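Local coordinates for protein pseudoazurin (Methylobacterium extorquens, PDB 1PMY) that binds one copper ion in a cupredoxin-type fold and probably serves as a periplasmic electron carrier, at residues R24-K32 with A64-G72; P80-A88 with Q106-L115. All coordinates share one frame; numbering follows the deposited sequence.

Interaction 1 of 2, residues R24-K32 with A64-G72; sequences RLKPGDSIK and AVVKFDKEG
The backbone N of G28 donates to the carbonyl O of F68 at 2.7 Å, and the ammonium group of K67 closes on the carbonyl O of the same glycine, with NZ and G28 O 2.8 Å apart. K67 reaches it from CG anti to its backbone N (chi1 -167°) through a chain that bends only at its last torsion. The type II turn K26-D29 is thus held at both ends of G28, while within the turn D29 OD2 accepts from K26 N. F68 N bonds to D29 O beside the strand ends; in the antiparallel ladder itself I31 and V66 exchange bonds, I31 N to V66 O at 2.9 Å and V66 N to I31 O at 3.0 Å. The F68 ring has D29 O in its plane at the edge; the L25 and F68 side chains cross at about a right angle, with L25 CD1 3.4 Å from F68 CD1, and I31 CD1 lies 3.7 Å from F68 CE1. S30, K32, V65 and K67 occupy the other face of this ladder. Strand 64-67 forms the border of the sheet beside 30-34, which lies next to 2-8, and F68 reaches across the sandwich interior to Y74, V90 and V92.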
ATOM      1  N   ARG A  24      -8.380   2.884   4.578  1.00 14.07           N
ATOM      2  CA  ARG A  24      -8.504   4.017   5.545  1.00 14.39           C
ATOM      3  C   ARG A  24      -8.392   3.471   6.953  1.00 14.09           C
ATOM      4  O   ARG A  24      -9.209   2.566   7.238  1.00 14.54           O
ATOM      5  CB  ARG A  24      -9.726   4.846   5.270  1.00 16.32           C
ATOM      6  CG  ARG A  24      -9.808   5.425   3.856  1.00 18.81           C
ATOM      7  CD  ARG A  24     -11.108   6.158   3.618  1.00 21.64           C
ATOM      8  NE  ARG A  24     -11.507   6.088   2.172  1.00 23.48           N
ATOM      9  CZ  ARG A  24     -11.326   7.101   1.332  1.00 24.49           C
ATOM     10  NH1 ARG A  24     -10.845   8.272   1.743  1.00 24.48           N
ATOM     11  NH2 ARG A  24     -11.597   6.963   0.019  1.00 25.25           N
ATOM     12  N   LEU A  25      -7.484   3.860   7.782  1.00 13.17           N
ATOM     13  CA  LEU A  25      -7.253   3.328   9.129  1.00 13.48           C
ATOM     14  C   LEU A  25      -7.159   4.504  10.114  1.00 14.17           C
ATOM     15  O   LEU A  25      -6.907   5.623   9.736  1.00 13.30           O
ATOM     16  CB  LEU A  25      -5.816   2.706   9.161  1.00 13.77           C
ATOM     17  CG  LEU A  25      -5.580   1.456   8.317  1.00 13.95           C
ATOM     18  CD1 LEU A  25      -4.200   0.876   8.640  1.00 13.52           C
ATOM     19  CD2 LEU A  25      -6.608   0.402   8.638  1.00 14.51           C
ATOM     20  N   LYS A  26      -7.236   4.106  11.373  1.00 13.18           N
ATOM     21  CA  LYS A  26      -7.053   5.000  12.505  1.00 14.57           C
ATOM     22  C   LYS A  26      -5.709   4.598  13.110  1.00 14.22           C
ATOM     23  O   LYS A  26      -5.290   3.458  12.867  1.00 13.81           O
ATOM     24  CB  LYS A  26      -8.105   4.763  13.611  1.00 16.05           C
ATOM     25  CG  LYS A  26      -9.496   5.219  13.087  1.00 18.45           C
ATOM     26  CD  LYS A  26     -10.130   6.107  14.157  1.00 20.80           C
ATOM     27  CE  LYS A  26      -9.304   7.409  14.417  1.00 21.81           C
ATOM     28  NZ  LYS A  26      -9.690   7.855  15.818  1.00 22.36           N
ATOM     29  N   PRO A  27      -5.096   5.536  13.804  1.00 13.99           N
ATOM     30  CA  PRO A  27      -3.810   5.231  14.461  1.00 14.42           C
ATOM     31  C   PRO A  27      -4.070   4.058  15.423  1.00 13.58           C
ATOM     32  O   PRO A  27      -5.086   4.017  16.150  1.00 13.69           O
ATOM     33  CB  PRO A  27      -3.449   6.547  15.154  1.00 14.98           C
ATOM     34  CG  PRO A  27      -4.451   7.548  14.805  1.00 14.50           C
ATOM     35  CD  PRO A  27      -5.596   6.877  14.119  1.00 14.24           C
ATOM     36  N   GLY A  28      -3.147   3.108  15.448  1.00 13.41           N
ATOM     37  CA  GLY A  28      -3.266   1.889  16.291  1.00 12.46           C
ATOM     38  C   GLY A  28      -3.792   0.724  15.442  1.00 11.90           C
ATOM     39  O   GLY A  28      -3.531  -0.410  15.856  1.00 12.48           O
ATOM     40  N   ASP A  29      -4.468   0.994  14.282  1.00 11.30           N
ATOM     41  CA  ASP A  29      -4.983  -0.066  13.434  1.00 10.83           C
ATOM     42  C   ASP A  29      -3.807  -0.887  12.834  1.00 10.85           C
ATOM     43  O   ASP A  29      -2.679  -0.366  12.649  1.00 10.41           O
ATOM     44  CB  ASP A  29      -6.008   0.239  12.421  1.00 10.58           C
ATOM     45  CG  ASP A  29      -7.306   0.858  12.885  1.00 10.56           C
ATOM     46  OD1 ASP A  29      -7.715   0.546  14.075  1.00 11.32           O
ATOM     47  OD2 ASP A  29      -7.976   1.570  12.188  1.00 10.83           O
ATOM     48  N   SER A  30      -4.102  -2.079  12.438  1.00 10.62           N
ATOM     49  CA  SER A  30      -3.159  -2.938  11.728  1.00 11.25           C
ATOM     50  C   SER A  30      -3.833  -3.439  10.447  1.00 10.99           C
ATOM     51  O   SER A  30      -5.081  -3.470  10.216  1.00 11.67           O
ATOM     52  CB  SER A  30      -2.569  -3.996  12.633  1.00 11.81           C
ATOM     53  OG  SER A  30      -3.616  -4.906  12.968  1.00 12.64           O
ATOM     54  N   ILE A  31      -2.967  -3.858   9.494  1.00 10.58           N
ATOM     55  CA  ILE A  31      -3.481  -4.572   8.307  1.00  9.83           C
ATOM     56  C   ILE A  31      -2.861  -5.984   8.395  1.00 11.10           C
ATOM     57  O   ILE A  31      -1.690  -6.072   8.679  1.00 10.91           O
ATOM     58  CB  ILE A  31      -3.050  -3.893   6.938  1.00  9.42           C
ATOM     59  CG1 ILE A  31      -3.769  -2.538   6.778  1.00  8.55           C
ATOM     60  CG2 ILE A  31      -3.299  -4.804   5.708  1.00  8.36           C
ATOM     61  CD1 ILE A  31      -3.190  -1.613   5.608  1.00  7.38           C
ATOM     62  N   LYS A  32      -3.692  -6.956   8.071  1.00 11.06           N
ATOM     63  CA  LYS A  32      -3.115  -8.314   7.867  1.00 12.26           C
ATOM     64  C   LYS A  32      -3.187  -8.530   6.332  1.00 12.41           C
ATOM     65  O   LYS A  32      -4.277  -8.557   5.666  1.00 12.81           O
ATOM     66  CB  LYS A  32      -3.995  -9.342   8.579  1.00 13.49           C
ATOM     67  CG  LYS A  32      -3.399 -10.759   8.528  1.00 16.55           C
ATOM     68  CD  LYS A  32      -4.358 -11.731   9.310  1.00 18.05           C
ATOM     69  CE  LYS A  32      -3.834 -11.950  10.731  1.00 19.82           C
ATOM     70  NZ  LYS A  32      -2.683 -12.938  10.728  1.00 20.49           N
ATOM     71  N   ALA A  64       1.341 -11.400   6.719  1.00 12.61           N
ATOM     72  CA  ALA A  64       2.163 -10.421   7.439  1.00 12.49           C
ATOM     73  C   ALA A  64       1.224  -9.399   8.061  1.00 12.62           C
ATOM     74  O   ALA A  64       0.145  -9.180   7.496  1.00 13.86           O
ATOM     75  CB  ALA A  64       3.065  -9.647   6.416  1.00 12.51           C
ATOM     76  N   VAL A  65       1.609  -8.912   9.170  1.00 12.85           N
ATOM     77  CA  VAL A  65       0.854  -7.873   9.846  1.00 12.73           C
ATOM     78  C   VAL A  65       1.754  -6.636   9.990  1.00 12.59           C
ATOM     79  O   VAL A  65       2.942  -6.650  10.338  1.00 13.50           O
ATOM     80  CB  VAL A  65       0.315  -8.389  11.208  1.00 13.37           C
ATOM     81  CG1 VAL A  65      -0.256  -7.132  11.934  1.00 13.63           C
ATOM     82  CG2 VAL A  65      -0.709  -9.472  10.987  1.00 13.93           C
ATOM     83  N   VAL A  66       1.077  -5.484   9.689  1.00 12.13           N
ATOM     84  CA  VAL A  66       1.753  -4.189   9.851  1.00 12.16           C
ATOM     85  C   VAL A  66       0.866  -3.314  10.742  1.00 12.38           C
ATOM     86  O   VAL A  66      -0.304  -3.057  10.408  1.00 13.16           O
ATOM     87  CB  VAL A  66       1.997  -3.505   8.467  1.00 12.29           C
ATOM     88  CG1 VAL A  66       2.755  -2.142   8.639  1.00 12.76           C
ATOM     89  CG2 VAL A  66       2.812  -4.461   7.589  1.00 13.17           C
ATOM     90  N   LYS A  67       1.444  -2.893  11.865  1.00 12.68           N
ATOM     91  CA  LYS A  67       0.706  -2.002  12.779  1.00 13.82           C
ATOM     92  C   LYS A  67       1.099  -0.558  12.378  1.00 13.91           C
ATOM     93  O   LYS A  67       2.295  -0.311  11.935  1.00 14.17           O
ATOM     94  CB  LYS A  67       0.928  -2.349  14.234  1.00 14.39           C
ATOM     95  CG  LYS A  67      -0.043  -1.670  15.207  1.00 14.92           C
ATOM     96  CD  LYS A  67       0.234  -2.165  16.600  1.00 15.49           C
ATOM     97  CE  LYS A  67      -0.608  -1.805  17.775  1.00 15.93           C
ATOM     98  NZ  LYS A  67      -2.026  -2.091  17.469  1.00 16.42           N
ATOM     99  N   PHE A  68       0.136   0.340  12.466  1.00 13.82           N
ATOM    100  CA  PHE A  68       0.323   1.718  12.054  1.00 14.26           C
ATOM    101  C   PHE A  68       0.127   2.669  13.228  1.00 15.97           C
ATOM    102  O   PHE A  68      -0.993   2.733  13.781  1.00 17.11           O
ATOM    103  CB  PHE A  68      -0.616   2.111  10.929  1.00 13.46           C
ATOM    104  CG  PHE A  68      -0.391   1.398   9.657  1.00 12.93           C
ATOM    105  CD1 PHE A  68      -0.916   0.140   9.371  1.00 12.66           C
ATOM    106  CD2 PHE A  68       0.354   2.056   8.659  1.00 13.17           C
ATOM    107  CE1 PHE A  68      -0.677  -0.481   8.144  1.00 12.57           C
ATOM    108  CE2 PHE A  68       0.626   1.458   7.440  1.00 12.94           C
ATOM    109  CZ  PHE A  68       0.123   0.198   7.163  1.00 12.62           C
ATOM    110  N   ASP A  69       1.159   3.457  13.531  1.00 18.05           N
ATOM    111  CA  ASP A  69       0.975   4.443  14.584  1.00 19.20           C
ATOM    112  C   ASP A  69       1.063   5.873  14.101  1.00 18.52           C
ATOM    113  O   ASP A  69       0.283   6.704  14.615  1.00 18.78           O
ATOM    114  CB  ASP A  69       1.823   4.106  15.817  1.00 21.36           C
ATOM    115  CG  ASP A  69       3.257   4.413  15.368  1.00 23.26           C
ATOM    116  OD1 ASP A  69       3.712   3.685  14.460  1.00 24.08           O
ATOM    117  OD2 ASP A  69       3.813   5.450  15.864  1.00 25.62           O
ATOM    118  N   LYS A  70       1.936   6.172  13.160  1.00 16.97           N
ATOM    119  CA  LYS A  70       2.103   7.558  12.691  1.00 15.88           C
ATOM    120  C   LYS A  70       0.994   7.871  11.738  1.00 14.87           C
ATOM    121  O   LYS A  70       0.764   7.030  10.799  1.00 15.08           O
ATOM    122  CB  LYS A  70       3.432   7.746  11.972  1.00 17.54           C
ATOM    123  CG  LYS A  70       4.683   7.233  12.686  1.00 18.10           C
ATOM    124  CD  LYS A  70       5.193   8.267  13.668  1.00 19.46           C
ATOM    125  CE  LYS A  70       6.316   7.550  14.512  1.00 19.58           C
ATOM    126  NZ  LYS A  70       6.906   8.630  15.361  1.00 20.46           N
ATOM    127  N   GLU A  71       0.331   8.964  11.820  1.00 13.43           N
ATOM    128  CA  GLU A  71      -0.721   9.328  10.817  1.00 12.95           C
ATOM    129  C   GLU A  71      -0.086   9.819   9.506  1.00 13.24           C
ATOM    130  O   GLU A  71       1.073  10.310   9.502  1.00 15.17           O
ATOM    131  CB  GLU A  71      -1.556  10.473  11.390  1.00 12.13           C
ATOM    132  CG  GLU A  71      -2.349  10.034  12.663  1.00 12.36           C
ATOM    133  CD  GLU A  71      -3.380  11.105  12.964  1.00 14.00           C
ATOM    134  OE1 GLU A  71      -3.724  11.987  12.203  1.00 14.05           O
ATOM    135  OE2 GLU A  71      -3.876  10.994  14.055  1.00 14.98           O
ATOM    136  N   GLY A  72      -0.823   9.699   8.425  1.00 13.50           N
ATOM    137  CA  GLY A  72      -0.297  10.136   7.114  1.00 11.96           C
ATOM    138  C   GLY A  72      -0.596   9.090   6.041  1.00 10.98           C
ATOM    139  O   GLY A  72      -1.399   8.182   6.233  1.00 10.23           O
TER

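Interaction 2 of 2, residues P80-A88 with Q106-L115; sequences PHYMMGMVA and QHNKLTQKRL. With CU (copper (II) ion), chain B.
T111 and Y82 meet where the hydroxyl OG1 of the threonine lies 3.0 Å from the carbonyl O of Y82, a weak bond, and one that is not settled, because the hydroxyl proton has a second acceptor within reach. That carbonyl also takes G85 N in the type I turn Y82-G85. G85 has no side chain to hold the helix off, and its CA comes within 3.1 Å of T111 OG1. The other branch of T111, CG2, anti to its backbone N, faces V87, whose CG1 is 3.6 Å from it; V87 CG2 in turn meets L115 CD2. On the next helical turn R114 lays an extended chain alongside the glycine. Its NH1 makes a weak, bent bond to G85 O (3.0 Å, 143° at the hydrogen) at the guanidinium edge, while M84 O lies over one face. The ring planes of Y82 and H107 stand steeply to each other, but how closely the two approach is doubtful.

N108, whose side chain itself touches that of M83, also positions the threonine. As N-cap, its OD1 accepts from T111 N at 2.9 Å, from above the amide plane, and its ND2 donates to T111 OG1 at 3.0 Å. One shell further out, M15 O and M16 O also receive bonds from R114, fixing its guanidinium against the segment before strand 17-25. On the far side of the 80-88 loop, H81 ND1 (2.0 Å) and M86 SD (2.7 Å) bind copper, with H40 and C78 completing the site. Helix 109-120 therefore packs against the start of strand 87-92, whose A88 pairs with F76 of strand 72-77 and touches F18 of strand 17-25.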
ATOM      1  N   PRO A  80       8.319  -8.049  -6.192  1.00  8.63           N
ATOM      2  CA  PRO A  80       8.453  -8.753  -7.465  1.00  9.30           C
ATOM      3  C   PRO A  80       7.447  -8.220  -8.515  1.00  9.00           C
ATOM      4  O   PRO A  80       7.865  -8.310  -9.707  1.00  9.50           O
ATOM      5  CB  PRO A  80       8.056 -10.191  -7.145  1.00  9.10           C
ATOM      6  CG  PRO A  80       7.496 -10.194  -5.783  1.00  8.82           C
ATOM      7  CD  PRO A  80       7.995  -8.942  -5.009  1.00  8.39           C
ATOM      8  N   HIS A  81       6.294  -7.628  -8.117  1.00  8.99           N
ATOM      9  CA  HIS A  81       5.363  -7.142  -9.150  1.00  8.86           C
ATOM     10  C   HIS A  81       5.180  -5.645  -9.217  1.00  8.62           C
ATOM     11  O   HIS A  81       4.100  -5.150  -9.621  1.00  9.71           O
ATOM     12  CB  HIS A  81       3.918  -7.820  -9.021  1.00  9.36           C
ATOM     13  CG  HIS A  81       4.067  -9.291  -8.928  1.00  9.74           C
ATOM     14  ND1 HIS A  81       3.560 -10.046  -7.870  1.00 10.94           N
ATOM     15  CD2 HIS A  81       4.658 -10.148  -9.807  1.00 10.25           C
ATOM     16  CE1 HIS A  81       3.866 -11.344  -8.144  1.00 10.28           C
ATOM     17  NE2 HIS A  81       4.470 -11.430  -9.276  1.00 11.16           N
ATOM     18  N   TYR A  82       6.153  -4.854  -8.765  1.00  8.86           N
ATOM     19  CA  TYR A  82       6.010  -3.362  -8.829  1.00  8.55           C
ATOM     20  C   TYR A  82       5.874  -2.840 -10.263  1.00  9.95           C
ATOM     21  O   TYR A  82       4.948  -2.055 -10.511  1.00 11.31           O
ATOM     22  CB  TYR A  82       7.184  -2.786  -8.011  1.00  7.97           C
ATOM     23  CG  TYR A  82       7.265  -1.265  -8.160  1.00  8.51           C
ATOM     24  CD1 TYR A  82       6.292  -0.380  -7.740  1.00  8.36           C
ATOM     25  CD2 TYR A  82       8.322  -0.762  -8.942  1.00  8.86           C
ATOM     26  CE1 TYR A  82       6.419   1.011  -7.941  1.00  8.87           C
ATOM     27  CE2 TYR A  82       8.422   0.615  -9.225  1.00  8.80           C
ATOM     28  CZ  TYR A  82       7.545   1.496  -8.636  1.00  9.05           C
ATOM     29  OH  TYR A  82       7.620   2.821  -9.025  1.00  7.44           O
ATOM     30  N   MET A  83       6.658  -3.376 -11.183  1.00 11.68           N
ATOM     31  CA  MET A  83       6.669  -2.992 -12.595  1.00 14.24           C
ATOM     32  C   MET A  83       5.323  -3.315 -13.256  1.00 14.72           C
ATOM     33  O   MET A  83       4.868  -2.721 -14.222  1.00 15.21           O
ATOM     34  CB  MET A  83       7.832  -3.648 -13.363  1.00 16.39           C
ATOM     35  CG  MET A  83       9.149  -3.015 -13.163  1.00 19.05           C
ATOM     36  SD  MET A  83       9.190  -1.295 -13.637  1.00 22.50           S
ATOM     37  CE  MET A  83       8.819  -1.203 -15.388  1.00 22.02           C
ATOM     38  N   MET A  84       4.605  -4.300 -12.690  1.00 13.75           N
ATOM     39  CA  MET A  84       3.285  -4.738 -13.032  1.00 14.11           C
ATOM     40  C   MET A  84       2.180  -3.976 -12.295  1.00 13.47           C
ATOM     41  O   MET A  84       1.032  -4.306 -12.479  1.00 13.45           O
ATOM     42  CB  MET A  84       3.130  -6.266 -12.781  1.00 16.15           C
ATOM     43  CG  MET A  84       3.850  -6.968 -13.951  1.00 18.40           C
ATOM     44  SD  MET A  84       3.638  -8.783 -13.640  1.00 21.67           S
ATOM     45  CE  MET A  84       1.944  -8.937 -14.391  1.00 20.91           C
ATOM     46  N   GLY A  85       2.492  -2.918 -11.561  1.00 11.97           N
ATOM     47  CA  GLY A  85       1.512  -2.085 -10.912  1.00 11.61           C
ATOM     48  C   GLY A  85       0.919  -2.635  -9.622  1.00 10.59           C
ATOM     49  O   GLY A  85      -0.154  -2.100  -9.235  1.00 11.04           O
ATOM     50  N   MET A  86       1.602  -3.571  -8.959  1.00  9.86           N
ATOM     51  CA  MET A  86       0.948  -4.075  -7.679  1.00  9.12           C
ATOM     52  C   MET A  86       1.338  -3.153  -6.530  1.00  8.52           C
ATOM     53  O   MET A  86       2.457  -3.267  -5.972  1.00  9.92           O
ATOM     54  CB  MET A  86       1.451  -5.513  -7.419  1.00  9.30           C
ATOM     55  CG  MET A  86       0.454  -6.117  -6.398  1.00  9.60           C
ATOM     56  SD  MET A  86       0.688  -7.955  -6.391  1.00  9.33           S
ATOM     57  CE  MET A  86      -0.138  -8.293  -4.803  1.00  8.68           C
ATOM     58  N   VAL A  87       0.493  -2.212  -6.216  1.00  8.88           N
ATOM     59  CA  VAL A  87       0.642  -1.156  -5.225  1.00  9.95           C
ATOM     60  C   VAL A  87      -0.626  -0.942  -4.414  1.00  9.85           C
ATOM     61  O   VAL A  87      -1.718  -1.251  -4.931  1.00 10.30           O
ATOM     62  CB  VAL A  87       1.134   0.177  -5.923  1.00  9.75           C
ATOM     63  CG1 VAL A  87       2.550  -0.002  -6.447  1.00  9.80           C
ATOM     64  CG2 VAL A  87       0.166   0.566  -7.054  1.00  9.49           C
ATOM     65  N   ALA A  88      -0.514  -0.386  -3.268  1.00 10.13           N
ATOM     66  CA  ALA A  88      -1.629  -0.042  -2.407  1.00  9.36           C
ATOM     67  C   ALA A  88      -1.261   1.309  -1.696  1.00 10.24           C
ATOM     68  O   ALA A  88      -0.086   1.616  -1.450  1.00 10.99           O
ATOM     69  CB  ALA A  88      -1.776  -1.105  -1.317  1.00  8.88           C
ATOM     70  N   GLN A 106       7.433   9.392  -8.624  1.00 11.59           N
ATOM     71  CA  GLN A 106       7.060   9.005  -9.977  1.00 11.89           C
ATOM     72  C   GLN A 106       7.167   7.478 -10.090  1.00 11.47           C
ATOM     73  O   GLN A 106       7.896   6.869  -9.301  1.00 10.99           O
ATOM     74  CB  GLN A 106       7.804   9.746 -11.092  1.00 13.77           C
ATOM     75  CG  GLN A 106       7.853  11.271 -10.792  1.00 15.61           C
ATOM     76  CD  GLN A 106       8.792  12.060 -11.663  1.00 17.30           C
ATOM     77  OE1 GLN A 106       9.487  11.681 -12.594  1.00 18.10           O
ATOM     78  NE2 GLN A 106       8.837  13.373 -11.321  1.00 18.79           N
ATOM     79  N   HIS A 107       6.454   7.011 -11.054  1.00 11.88           N
ATOM     80  CA  HIS A 107       6.398   5.509 -11.290  1.00 12.86           C
ATOM     81  C   HIS A 107       6.229   5.296 -12.798  1.00 13.66           C
ATOM     82  O   HIS A 107       5.938   6.243 -13.525  1.00 14.14           O
ATOM     83  CB  HIS A 107       5.074   4.982 -10.596  1.00 12.01           C
ATOM     84  CG  HIS A 107       5.007   5.271  -9.123  1.00 11.05           C
ATOM     85  ND1 HIS A 107       4.333   6.311  -8.505  1.00 10.67           N
ATOM     86  CD2 HIS A 107       5.685   4.608  -8.152  1.00 10.72           C
ATOM     87  CE1 HIS A 107       4.605   6.236  -7.166  1.00 10.16           C
ATOM     88  NE2 HIS A 107       5.428   5.208  -6.972  1.00 11.26           N
ATOM     89  N   ASN A 108       6.312   3.986 -13.201  1.00 16.12           N
ATOM     90  CA  ASN A 108       6.024   3.661 -14.630  1.00 17.80           C
ATOM     91  C   ASN A 108       4.532   3.989 -14.861  1.00 18.05           C
ATOM     92  O   ASN A 108       3.743   4.051 -13.885  1.00 17.84           O
ATOM     93  CB  ASN A 108       6.281   2.148 -14.937  1.00 19.45           C
ATOM     94  CG  ASN A 108       5.460   1.307 -13.928  1.00 20.61           C
ATOM     95  OD1 ASN A 108       4.300   0.988 -14.273  1.00 21.15           O
ATOM     96  ND2 ASN A 108       6.001   1.053 -12.750  1.00 21.70           N
ATOM     97  N   LYS A 109       4.207   4.135 -16.116  1.00 18.29           N
ATOM     98  CA  LYS A 109       2.905   4.474 -16.626  1.00 18.63           C
ATOM     99  C   LYS A 109       1.759   3.680 -16.008  1.00 17.95           C
ATOM    100  O   LYS A 109       0.762   4.249 -15.509  1.00 17.27           O
ATOM    101  CB  LYS A 109       2.845   4.433 -18.154  1.00 19.91           C
ATOM    102  CG  LYS A 109       1.556   5.102 -18.656  1.00 21.63           C
ATOM    103  CD  LYS A 109       1.336   4.944 -20.133  1.00 23.13           C
ATOM    104  CE  LYS A 109       0.775   6.152 -20.857  1.00 23.89           C
ATOM    105  NZ  LYS A 109      -0.147   6.980 -20.026  1.00 25.13           N
ATOM    106  N   LEU A 110       1.907   2.383 -16.034  1.00 17.28           N
ATOM    107  CA  LEU A 110       0.957   1.387 -15.527  1.00 16.75           C
ATOM    108  C   LEU A 110       0.697   1.517 -14.069  1.00 15.96           C
ATOM    109  O   LEU A 110      -0.512   1.564 -13.662  1.00 16.73           O
ATOM    110  CB  LEU A 110       1.346   0.100 -16.183  1.00 17.48           C
ATOM    111  CG  LEU A 110       1.393  -1.251 -15.670  1.00 18.14           C
ATOM    112  CD1 LEU A 110       0.379  -1.671 -14.621  1.00 18.21           C
ATOM    113  CD2 LEU A 110       1.304  -2.193 -16.914  1.00 18.11           C
ATOM    114  N   THR A 111       1.718   1.704 -13.245  1.00 14.33           N
ATOM    115  CA  THR A 111       1.578   1.880 -11.792  1.00 13.13           C
ATOM    116  C   THR A 111       0.942   3.250 -11.528  1.00 12.39           C
ATOM    117  O   THR A 111       0.098   3.366 -10.629  1.00 11.06           O
ATOM    118  CB  THR A 111       2.933   1.770 -11.004  1.00 13.63           C
ATOM    119  OG1 THR A 111       3.399   0.360 -11.323  1.00 14.37           O
ATOM    120  CG2 THR A 111       2.876   1.922  -9.519  1.00 13.52           C
ATOM    121  N   GLN A 112       1.359   4.264 -12.259  1.00 12.38           N
ATOM    122  CA  GLN A 112       0.860   5.635 -12.088  1.00 12.87           C
ATOM    123  C   GLN A 112      -0.686   5.649 -12.288  1.00 13.63           C
ATOM    124  O   GLN A 112      -1.425   6.318 -11.541  1.00 13.91           O
ATOM    125  CB  GLN A 112       1.486   6.678 -13.033  1.00 13.35           C
ATOM    126  CG  GLN A 112       1.206   8.136 -12.633  1.00 13.16           C
ATOM    127  CD  GLN A 112       1.605   8.501 -11.221  1.00 13.17           C
ATOM    128  OE1 GLN A 112       2.767   8.433 -10.783  1.00 12.77           O
ATOM    129  NE2 GLN A 112       0.690   8.779 -10.301  1.00 13.97           N
ATOM    130  N   LYS A 113      -1.073   4.904 -13.306  1.00 13.39           N
ATOM    131  CA  LYS A 113      -2.495   4.903 -13.684  1.00 13.88           C
ATOM    132  C   LYS A 113      -3.324   4.257 -12.616  1.00 13.59           C
ATOM    133  O   LYS A 113      -4.575   4.540 -12.565  1.00 14.34           O
ATOM    134  CB  LYS A 113      -2.735   4.335 -15.072  1.00 15.31           C
ATOM    135  CG  LYS A 113      -2.099   5.085 -16.228  1.00 17.09           C
ATOM    136  CD  LYS A 113      -1.974   6.562 -16.001  1.00 18.78           C
ATOM    137  CE  LYS A 113      -3.277   7.313 -16.148  1.00 20.11           C
ATOM    138  NZ  LYS A 113      -3.013   8.489 -17.117  1.00 21.29           N
ATOM    139  N   ARG A 114      -2.699   3.363 -11.903  1.00 11.63           N
ATOM    140  CA  ARG A 114      -3.407   2.691 -10.787  1.00 11.85           C
ATOM    141  C   ARG A 114      -3.517   3.594  -9.599  1.00 12.12           C
ATOM    142  O   ARG A 114      -4.523   3.541  -8.865  1.00 12.86           O
ATOM    143  CB  ARG A 114      -2.693   1.377 -10.447  1.00 11.82           C
ATOM    144  CG  ARG A 114      -3.234   0.310 -11.439  1.00 12.43           C
ATOM    145  CD  ARG A 114      -2.821  -1.026 -10.920  1.00 11.44           C
ATOM    146  NE  ARG A 114      -3.206  -2.039 -11.931  1.00 12.24           N
ATOM    147  CZ  ARG A 114      -2.888  -3.319 -11.735  1.00 12.35           C
ATOM    148  NH1 ARG A 114      -2.180  -3.744 -10.670  1.00 11.02           N
ATOM    149  NH2 ARG A 114      -3.417  -4.181 -12.598  1.00 12.54           N
ATOM    150  N   LEU A 115      -2.450   4.376  -9.320  1.00 11.54           N
ATOM    151  CA  LEU A 115      -2.471   5.262  -8.155  1.00 11.04           C
ATOM    152  C   LEU A 115      -3.388   6.459  -8.317  1.00 11.19           C
ATOM    153  O   LEU A 115      -3.919   6.956  -7.311  1.00 10.97           O
ATOM    154  CB  LEU A 115      -1.050   5.796  -7.821  1.00 11.39           C
ATOM    155  CG  LEU A 115      -0.110   4.776  -7.240  1.00 12.36           C
ATOM    156  CD1 LEU A 115       1.294   5.321  -7.221  1.00 12.92           C
ATOM    157  CD2 LEU A 115      -0.577   4.404  -5.835  1.00 12.65           C
TER
HETATM  158 CU    CU B 124       2.861  -9.460  -6.126  1.00 12.48          CU

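Overall arrangement
From the N terminus, the chain runs through strands 2-8 and 17-25, turns at 26-29 and enters strand 30-34; interaction 1 then closes the excursion of 31 residues that carries the copper ligand H40, bringing 64-67 back beside 30-34. Strand 72-77 leads on to C78, and only then does interaction 2 open; it closes a shorter loop holding most of strand 87-92 and helix 99-103. The two loops follow in series. Their centres lie about 22 Å apart, on opposite sides of the chain's centre, yet both reach the same sheet through the neighbouring strands 17-25 and 87-92. Interaction 1 secures an edge of the sheet, whereas interaction 2 fastens the C-terminal helix to the copper-binding loop.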